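Local atomic coordinates of MGS-M5 (Unidentified, PDB entry 4Q3N), a protein that probably interconverts L-lactate and pyruvate with NAD as cofactor, as an L-lactate dehydrogenase of the lactate/malate dehydrogenase family. Residues A[155-160]-A[210-215]; A[181-186]-A[292-297]; A[147-152]-A[170-175]. All blocks are in the same frame, centred on the assembly; numbering follows the deposited sequence.

In the fold
All three contacts lie in the alpha/beta C-terminal domain, on one side of the chain's centre. Helix 147-161 serves two of them: its first turns meet strand 168-173 in contact 3, and its later turns meet helix 206-227 in contact 1, the two centres about 12 Å apart. Contact 2, about 12 Å from contact 3 and 16 Å from contact 1, sets the start of helix 292-311 on strand 181-182, the sheet neighbour of 168-173. I157 meets W184 between contacts 1 and 2. Along the chain contact 3 is complete before contact 2 begins, while the segments of contact 1 alternate with those of both, so distant stretches of chain are tied into one domain.

Contact 1. Residues A[155-160]-A[210-215]; sequences YEISQY and EHIYLK
Two helices, 147-161 and 206-227, meet here with their local axes 10.3 Å apart at closest approach and their directions 140° apart, antiparallel in sense but well splayed. Their backbones come nearest at E156 and I212, where the CA atoms are 6.5 Å apart. I212 supplies the apolar middle. Its CD1 reaches the ring of Y160, tip to tip, and lies 3.7 Å from CE1 of that ring; on the other flank the same methyl rests 4.1 Å from CG1 of I157. The second branch, CG2 of I212, is anti to its own backbone N and touches CB of E156 at 3.9 Å.

Two polar pairs lie beside this patch. E156 starts out toward the other helix and then bends at its second torsion (chi2 -65°), which brings its carboxylate across K215 at about a right angle. NZ of K215, on a chain curled through three successive bends, sits between both oxygens: 3.2 Å from OE1 and 3.2 Å from OE2 of E156. This is a forked salt bridge whose individual hydrogen bonds are both weak. In the second pair, OH of Y160 makes a weak hydrogen bond of 3.2 Å with ND1 of H211, the imidazole nitrogen lying off the phenol edge near its plane. Y160 also packs on I204, one of the residues around the bound sodium ion.

An alanine in place of E156 would remove both oxygens and would probably leave K215 without its salt-bridge partner, loosening that side of the helix pair. The chemistry is thus an apolar patch round I212 with a salt bridge and a tyrosine-histidine hydrogen bond beside it, both weak, so close packing around I212 likely carries much of the attachment.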
# COMPACT_ATOMS: atom_id res chain seq x y z
N TYR A 155 21.10 -3.78 -5.53
CA TYR A 155 21.51 -2.77 -4.55
C TYR A 155 22.91 -2.25 -4.83
O TYR A 155 23.15 -1.03 -4.83
CB TYR A 155 21.44 -3.32 -3.09
CG TYR A 155 22.10 -2.37 -2.10
CD1 TYR A 155 21.48 -1.17 -1.69
CD2 TYR A 155 23.37 -2.64 -1.59
CE1 TYR A 155 22.13 -0.29 -0.79
CE2 TYR A 155 24.00 -1.79 -0.68
CZ TYR A 155 23.39 -0.63 -0.29
OH TYR A 155 24.06 0.18 0.59
N GLU A 156 23.87 -3.14 -5.07
CA GLU A 156 25.27 -2.68 -5.21
C GLU A 156 25.43 -1.80 -6.45
O GLU A 156 26.07 -0.76 -6.41
CB GLU A 156 26.25 -3.87 -5.30
CG GLU A 156 26.34 -4.73 -3.99
CD GLU A 156 26.91 -3.97 -2.80
OE1 GLU A 156 27.52 -2.90 -3.02
OE2 GLU A 156 26.74 -4.46 -1.64
N ILE A 157 24.89 -2.27 -7.56
CA ILE A 157 24.93 -1.49 -8.81
C ILE A 157 24.28 -0.11 -8.59
O ILE A 157 24.83 0.90 -9.05
CB ILE A 157 24.23 -2.25 -9.94
CG1 ILE A 157 25.03 -3.51 -10.34
CG2 ILE A 157 24.01 -1.37 -11.16
CD1 ILE A 157 24.14 -4.47 -11.20
N SER A 158 23.19 -0.06 -7.82
CA SER A 158 22.45 1.20 -7.67
C SER A 158 23.27 2.23 -6.94
O SER A 158 23.14 3.43 -7.18
CB SER A 158 21.11 0.98 -6.95
OG SER A 158 21.36 0.79 -5.57
N GLN A 159 24.14 1.76 -6.04
CA GLN A 159 25.01 2.66 -5.32
C GLN A 159 26.08 3.30 -6.22
O GLN A 159 26.60 4.36 -5.87
CB GLN A 159 25.68 1.92 -4.11
CG GLN A 159 24.68 1.46 -3.07
CD GLN A 159 23.68 2.53 -2.66
OE1 GLN A 159 23.98 3.35 -1.81
NE2 GLN A 159 22.47 2.50 -3.25
N TYR A 160 26.49 2.64 -7.30
CA TYR A 160 27.42 3.28 -8.25
C TYR A 160 26.70 4.34 -9.12
O TYR A 160 27.17 5.46 -9.30
CB TYR A 160 28.08 2.25 -9.20
CG TYR A 160 29.20 1.51 -8.50
CD1 TYR A 160 28.91 0.45 -7.67
CD2 TYR A 160 30.54 1.90 -8.66
CE1 TYR A 160 29.93 -0.23 -6.98
CE2 TYR A 160 31.56 1.24 -7.94
CZ TYR A 160 31.23 0.17 -7.13
OH TYR A 160 32.20 -0.54 -6.44
N GLU A 210 33.77 -6.60 -11.27
CA GLU A 210 34.39 -7.71 -10.54
C GLU A 210 34.28 -7.42 -9.05
O GLU A 210 33.96 -8.32 -8.27
CB GLU A 210 35.85 -7.92 -10.98
CG GLU A 210 36.58 -9.15 -10.36
CD GLU A 210 35.96 -10.50 -10.72
OE1 GLU A 210 35.16 -10.60 -11.68
OE2 GLU A 210 36.28 -11.49 -10.03
N HIS A 211 34.46 -6.16 -8.66
CA HIS A 211 34.31 -5.80 -7.26
C HIS A 211 32.91 -6.10 -6.75
O HIS A 211 32.73 -6.65 -5.67
CB HIS A 211 34.59 -4.34 -7.03
CG HIS A 211 34.40 -3.94 -5.60
ND1 HIS A 211 33.31 -3.22 -5.17
CD2 HIS A 211 35.12 -4.21 -4.50
CE1 HIS A 211 33.39 -3.04 -3.86
NE2 HIS A 211 34.48 -3.64 -3.43
N ILE A 212 31.92 -5.72 -7.55
CA ILE A 212 30.52 -5.95 -7.19
C ILE A 212 30.23 -7.45 -7.03
O ILE A 212 29.54 -7.86 -6.08
CB ILE A 212 29.55 -5.30 -8.26
CG1 ILE A 212 29.63 -3.77 -8.11
CG2 ILE A 212 28.13 -5.83 -8.07
CD1 ILE A 212 28.95 -2.91 -9.30
N TYR A 213 30.75 -8.27 -7.95
CA TYR A 213 30.59 -9.72 -7.81
C TYR A 213 31.16 -10.19 -6.46
O TYR A 213 30.51 -10.93 -5.72
CB TYR A 213 31.24 -10.46 -8.99
CG TYR A 213 31.61 -11.93 -8.71
CD1 TYR A 213 30.65 -12.95 -8.66
CD2 TYR A 213 32.92 -12.26 -8.49
CE1 TYR A 213 31.06 -14.31 -8.37
CE2 TYR A 213 33.32 -13.55 -8.22
CZ TYR A 213 32.40 -14.57 -8.16
OH TYR A 213 32.90 -15.83 -7.85
N LEU A 214 32.37 -9.73 -6.13
CA LEU A 214 32.99 -10.11 -4.85
C LEU A 214 32.13 -9.68 -3.67
O LEU A 214 31.92 -10.45 -2.72
CB LEU A 214 34.38 -9.50 -4.74
CG LEU A 214 35.39 -9.98 -5.80
CD1 LEU A 214 36.82 -9.40 -5.64
CD2 LEU A 214 35.45 -11.50 -5.81
N LYS A 215 31.59 -8.46 -3.73
CA LYS A 215 30.71 -7.96 -2.66
C LYS A 215 29.50 -8.85 -2.50
O LYS A 215 29.04 -9.16 -1.39
CB LYS A 215 30.21 -6.52 -2.97
CG LYS A 215 31.23 -5.42 -2.74
CD LYS A 215 31.54 -5.27 -1.24
CE LYS A 215 30.29 -4.83 -0.45
NZ LYS A 215 29.71 -3.48 -0.82

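Contact 2. Residues A[181-186]-A[292-297]; sequences FVCWSN and EKENSQ
Hydrogen bonds to the E294 carboxylate dominate this contact. The side chain leaves helix 292-311 extended beyond CG and presents both oxygens to the S185 region. OE2 of E294 accepts from the backbone N of S185 at 2.9 Å with an N-H...O angle of 159°, and OE1 of E294 takes the hydroxyl OG of S185 at 2.6 Å. Both use syn lone pairs, so one serine grips the carboxylate twice and fixes its rotation; N186 ND2 in turn donates to the same OG.

A water links the other end, giving one hydrogen to O of V182 and the other to OE1 of Q297.

Apolar packing centres on F181, whose ring sits in the crowded position between its backbone N and carbonyl carbon (chi1 64°). CB of Q297 lies over one face, 3.9 Å from the ring centroid, as a CH-pi contact, while CE2 of F181 touches CB of E294 at 3.8 Å.

C183 is the centre of an inverse gamma turn, which bends the chain toward S185. The start of helix 292-311 packs against 181-182, an edge strand, within this chain, of the four-stranded antiparallel sheet of the alpha/beta C-terminal domain that also holds 168-173.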
# COMPACT_ATOMS: atom_id res chain seq x y z
N PHE A 181 27.20 -16.76 -9.94
CA PHE A 181 27.93 -15.87 -10.83
C PHE A 181 26.96 -14.83 -11.37
O PHE A 181 25.73 -15.02 -11.34
CB PHE A 181 28.58 -16.66 -11.99
CG PHE A 181 27.57 -17.32 -12.91
CD1 PHE A 181 27.04 -18.58 -12.59
CD2 PHE A 181 27.12 -16.68 -14.07
CE1 PHE A 181 26.09 -19.18 -13.40
CE2 PHE A 181 26.18 -17.27 -14.91
CZ PHE A 181 25.66 -18.53 -14.58
N VAL A 182 27.49 -13.70 -11.84
CA VAL A 182 26.64 -12.65 -12.39
C VAL A 182 26.43 -12.91 -13.85
O VAL A 182 27.37 -13.19 -14.57
CB VAL A 182 27.27 -11.24 -12.28
CG1 VAL A 182 26.27 -10.16 -12.76
CG2 VAL A 182 27.76 -10.96 -10.89
N CYS A 183 25.21 -12.78 -14.31
CA CYS A 183 24.98 -12.84 -15.74
C CYS A 183 25.13 -11.41 -16.31
O CYS A 183 24.15 -10.67 -16.45
CB CYS A 183 23.59 -13.43 -16.02
SG CYS A 183 23.20 -13.51 -17.75
N TRP A 184 26.37 -10.99 -16.59
CA TRP A 184 26.57 -9.64 -17.13
C TRP A 184 26.09 -9.49 -18.58
O TRP A 184 25.87 -8.37 -19.01
CB TRP A 184 28.05 -9.23 -17.05
CG TRP A 184 28.58 -9.05 -15.60
CD1 TRP A 184 29.61 -9.74 -14.99
CD2 TRP A 184 28.13 -8.08 -14.66
NE1 TRP A 184 29.80 -9.27 -13.71
CE2 TRP A 184 28.90 -8.26 -13.47
CE3 TRP A 184 27.13 -7.09 -14.68
CZ2 TRP A 184 28.73 -7.46 -12.33
CZ3 TRP A 184 26.93 -6.32 -13.54
CH2 TRP A 184 27.72 -6.51 -12.37
N SER A 185 26.02 -10.58 -19.36
CA SER A 185 25.68 -10.45 -20.79
C SER A 185 24.22 -10.03 -20.97
O SER A 185 23.85 -9.52 -22.04
CB SER A 185 25.93 -11.77 -21.52
OG SER A 185 25.08 -12.78 -20.96
N ASN A 186 23.40 -10.32 -19.97
CA ASN A 186 21.95 -9.97 -19.99
C ASN A 186 21.60 -9.06 -18.83
O ASN A 186 20.78 -9.42 -17.98
CB ASN A 186 21.06 -11.22 -19.89
CG ASN A 186 21.06 -12.06 -21.15
OD1 ASN A 186 20.06 -12.10 -21.87
ND2 ASN A 186 22.16 -12.75 -21.43
N GLU A 292 29.97 -17.53 -23.37
CA GLU A 292 30.79 -18.72 -23.13
C GLU A 292 31.24 -18.85 -21.67
O GLU A 292 31.16 -19.93 -21.06
CB GLU A 292 31.98 -18.69 -24.07
CG GLU A 292 32.97 -19.80 -23.93
CD GLU A 292 34.11 -19.68 -24.95
OE1 GLU A 292 33.94 -18.93 -25.94
OE2 GLU A 292 35.16 -20.33 -24.75
N LYS A 293 31.71 -17.75 -21.10
CA LYS A 293 32.10 -17.74 -19.70
C LYS A 293 30.94 -18.13 -18.77
O LYS A 293 31.08 -19.02 -17.93
CB LYS A 293 32.63 -16.36 -19.31
CG LYS A 293 32.94 -16.19 -17.83
CD LYS A 293 33.55 -14.81 -17.54
CE LYS A 293 33.73 -14.59 -16.02
NZ LYS A 293 34.40 -13.30 -15.64
N GLU A 294 29.79 -17.50 -18.94
CA GLU A 294 28.62 -17.75 -18.06
C GLU A 294 28.12 -19.19 -18.20
O GLU A 294 27.72 -19.83 -17.23
CB GLU A 294 27.50 -16.76 -18.42
CG GLU A 294 27.86 -15.35 -18.11
CD GLU A 294 27.02 -14.33 -18.89
OE1 GLU A 294 26.29 -14.73 -19.84
OE2 GLU A 294 27.11 -13.13 -18.57
N ASN A 295 28.13 -19.70 -19.43
CA ASN A 295 27.66 -21.05 -19.64
C ASN A 295 28.57 -22.05 -18.91
O ASN A 295 28.12 -23.02 -18.28
CB ASN A 295 27.60 -21.39 -21.13
CG ASN A 295 26.53 -22.42 -21.44
OD1 ASN A 295 25.45 -22.42 -20.85
ND2 ASN A 295 26.83 -23.32 -22.35
N SER A 296 29.86 -21.79 -19.01
CA SER A 296 30.85 -22.56 -18.28
C SER A 296 30.60 -22.46 -16.77
O SER A 296 30.67 -23.46 -16.03
CB SER A 296 32.25 -22.09 -18.64
OG SER A 296 33.20 -22.82 -17.91
N GLN A 297 30.33 -21.25 -16.29
CA GLN A 297 30.12 -21.06 -14.86
C GLN A 297 28.85 -21.78 -14.42
O GLN A 297 28.79 -22.32 -13.32
CB GLN A 297 30.07 -19.57 -14.50
CG GLN A 297 31.42 -18.81 -14.68
CD GLN A 297 31.22 -17.33 -14.41
OE1 GLN A 297 30.43 -16.66 -15.09
NE2 GLN A 297 31.84 -16.85 -13.35
O HOH W 1 29.89 -14.09 -15.13

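Contact 3. Residues A[147-152]-A[170-175]; sequences SLDTAR and AYILGE
The CA atoms of T150 and I172 are the nearest across the contact, 5.0 Å apart; I172 points at the helix, while T150 offers its hydroxyl to the strand from the side. The threonine is turned so that OG1 is anti to its carbonyl carbon (chi1 -69°), which aims the hydroxyl at the strand backbone: OG1 of T150 accepts from N of I172 at 3.0 Å, nearly straight at 162°. The same oxygen is also hydrogen-bonded to the carbonyl of T146, so this buried hydroxyl bridges helix and strand. Its methyl goes the other way along the strand, with CG2 of T150 3.3 Å from O of A170 and near the edge of the Y171 ring.

I172 straddles D149 with two branches. CG1 of I172 lies 3.5 Å from the carbonyl O of D149, and CG2 of I172 rests 3.8 Å from CB of D149. That packing holds the base of the aspartate, while its carboxylate is hydrogen-bonded outside the two segments, OD2 to ND1 of H176. OD1 has the carboxylate of E180 close by, a like-charge neighbour that would probably raise the pKa of one of the two carboxyls, though H176, if protonated, would oppose this for D149.

The D149-H176 pair, carried by this helix and the loop after the strand, is consistent with the Asp-His proton relay of the lactate/malate dehydrogenase active site.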
# COMPACT_ATOMS: atom_id res chain seq x y z
N SER A 147 17.45 -15.40 -5.50
CA SER A 147 16.61 -14.19 -5.50
C SER A 147 17.22 -13.10 -4.60
O SER A 147 17.30 -11.95 -4.98
CB SER A 147 15.18 -14.54 -5.02
OG SER A 147 15.27 -15.19 -3.73
N LEU A 148 17.70 -13.48 -3.42
CA LEU A 148 18.35 -12.50 -2.53
C LEU A 148 19.72 -12.04 -3.06
O LEU A 148 20.08 -10.86 -2.95
CB LEU A 148 18.52 -13.09 -1.11
CG LEU A 148 19.36 -12.28 -0.10
CD1 LEU A 148 18.73 -10.87 0.22
CD2 LEU A 148 19.63 -13.10 1.16
N ASP A 149 20.50 -12.97 -3.60
CA ASP A 149 21.78 -12.58 -4.19
C ASP A 149 21.52 -11.52 -5.29
O ASP A 149 22.29 -10.59 -5.46
CB ASP A 149 22.52 -13.79 -4.80
CG ASP A 149 22.66 -14.94 -3.80
OD1 ASP A 149 23.59 -14.89 -3.00
OD2 ASP A 149 21.77 -15.81 -3.72
N THR A 150 20.47 -11.73 -6.03
CA THR A 150 20.07 -10.82 -7.11
C THR A 150 19.67 -9.43 -6.56
O THR A 150 20.09 -8.38 -7.09
CB THR A 150 18.92 -11.44 -7.93
OG1 THR A 150 19.44 -12.59 -8.66
CG2 THR A 150 18.33 -10.39 -8.94
N ALA A 151 18.90 -9.41 -5.48
CA ALA A 151 18.58 -8.14 -4.83
C ALA A 151 19.83 -7.44 -4.33
O ALA A 151 19.91 -6.22 -4.34
CB ALA A 151 17.60 -8.34 -3.65
N ARG A 152 20.80 -8.20 -3.82
CA ARG A 152 22.05 -7.62 -3.39
C ARG A 152 22.80 -6.99 -4.56
O ARG A 152 23.37 -5.91 -4.45
CB ARG A 152 22.95 -8.71 -2.73
CG ARG A 152 22.38 -9.19 -1.40
CD ARG A 152 23.26 -10.31 -0.77
NE ARG A 152 22.90 -10.54 0.64
CZ ARG A 152 22.91 -11.74 1.19
NH1 ARG A 152 23.23 -12.84 0.47
NH2 ARG A 152 22.58 -11.84 2.45
N ALA A 170 19.24 -7.31 -13.57
CA ALA A 170 20.41 -8.15 -13.71
C ALA A 170 20.21 -9.28 -12.70
O ALA A 170 19.53 -9.05 -11.68
CB ALA A 170 21.69 -7.35 -13.41
N TYR A 171 20.77 -10.46 -12.99
CA TYR A 171 20.56 -11.68 -12.19
C TYR A 171 21.88 -12.22 -11.68
O TYR A 171 22.92 -12.14 -12.38
CB TYR A 171 19.89 -12.81 -12.99
CG TYR A 171 18.52 -12.48 -13.60
CD1 TYR A 171 17.48 -11.95 -12.84
CD2 TYR A 171 18.29 -12.71 -14.94
CE1 TYR A 171 16.24 -11.64 -13.43
CE2 TYR A 171 17.06 -12.41 -15.55
CZ TYR A 171 16.04 -11.88 -14.78
OH TYR A 171 14.85 -11.59 -15.39
N ILE A 172 21.83 -12.79 -10.49
CA ILE A 172 22.80 -13.78 -10.05
C ILE A 172 22.21 -15.14 -10.35
O ILE A 172 21.03 -15.37 -10.04
CB ILE A 172 23.07 -13.68 -8.54
CG1 ILE A 172 23.59 -12.29 -8.22
CG2 ILE A 172 24.05 -14.83 -8.07
CD1 ILE A 172 25.11 -12.05 -8.68
N LEU A 173 23.00 -16.01 -10.99
CA LEU A 173 22.56 -17.35 -11.36
C LEU A 173 23.40 -18.42 -10.68
O LEU A 173 24.54 -18.17 -10.22
CB LEU A 173 22.65 -17.59 -12.88
CG LEU A 173 21.83 -16.52 -13.66
CD1 LEU A 173 22.01 -16.75 -15.15
CD2 LEU A 173 20.38 -16.60 -13.28
N GLY A 174 22.88 -19.65 -10.74
CA GLY A 174 23.67 -20.79 -10.29
C GLY A 174 23.37 -21.17 -8.85
O GLY A 174 22.26 -20.93 -8.32
N GLU A 175 24.36 -21.80 -8.21
CA GLU A 175 24.24 -22.21 -6.81
C GLU A 175 24.12 -20.98 -5.92
O GLU A 175 24.86 -20.04 -6.10
CB GLU A 175 25.48 -23.02 -6.43
CG GLU A 175 25.53 -23.38 -4.97
CD GLU A 175 26.94 -23.82 -4.53
OE1 GLU A 175 27.95 -23.35 -5.10
OE2 GLU A 175 27.02 -24.67 -3.62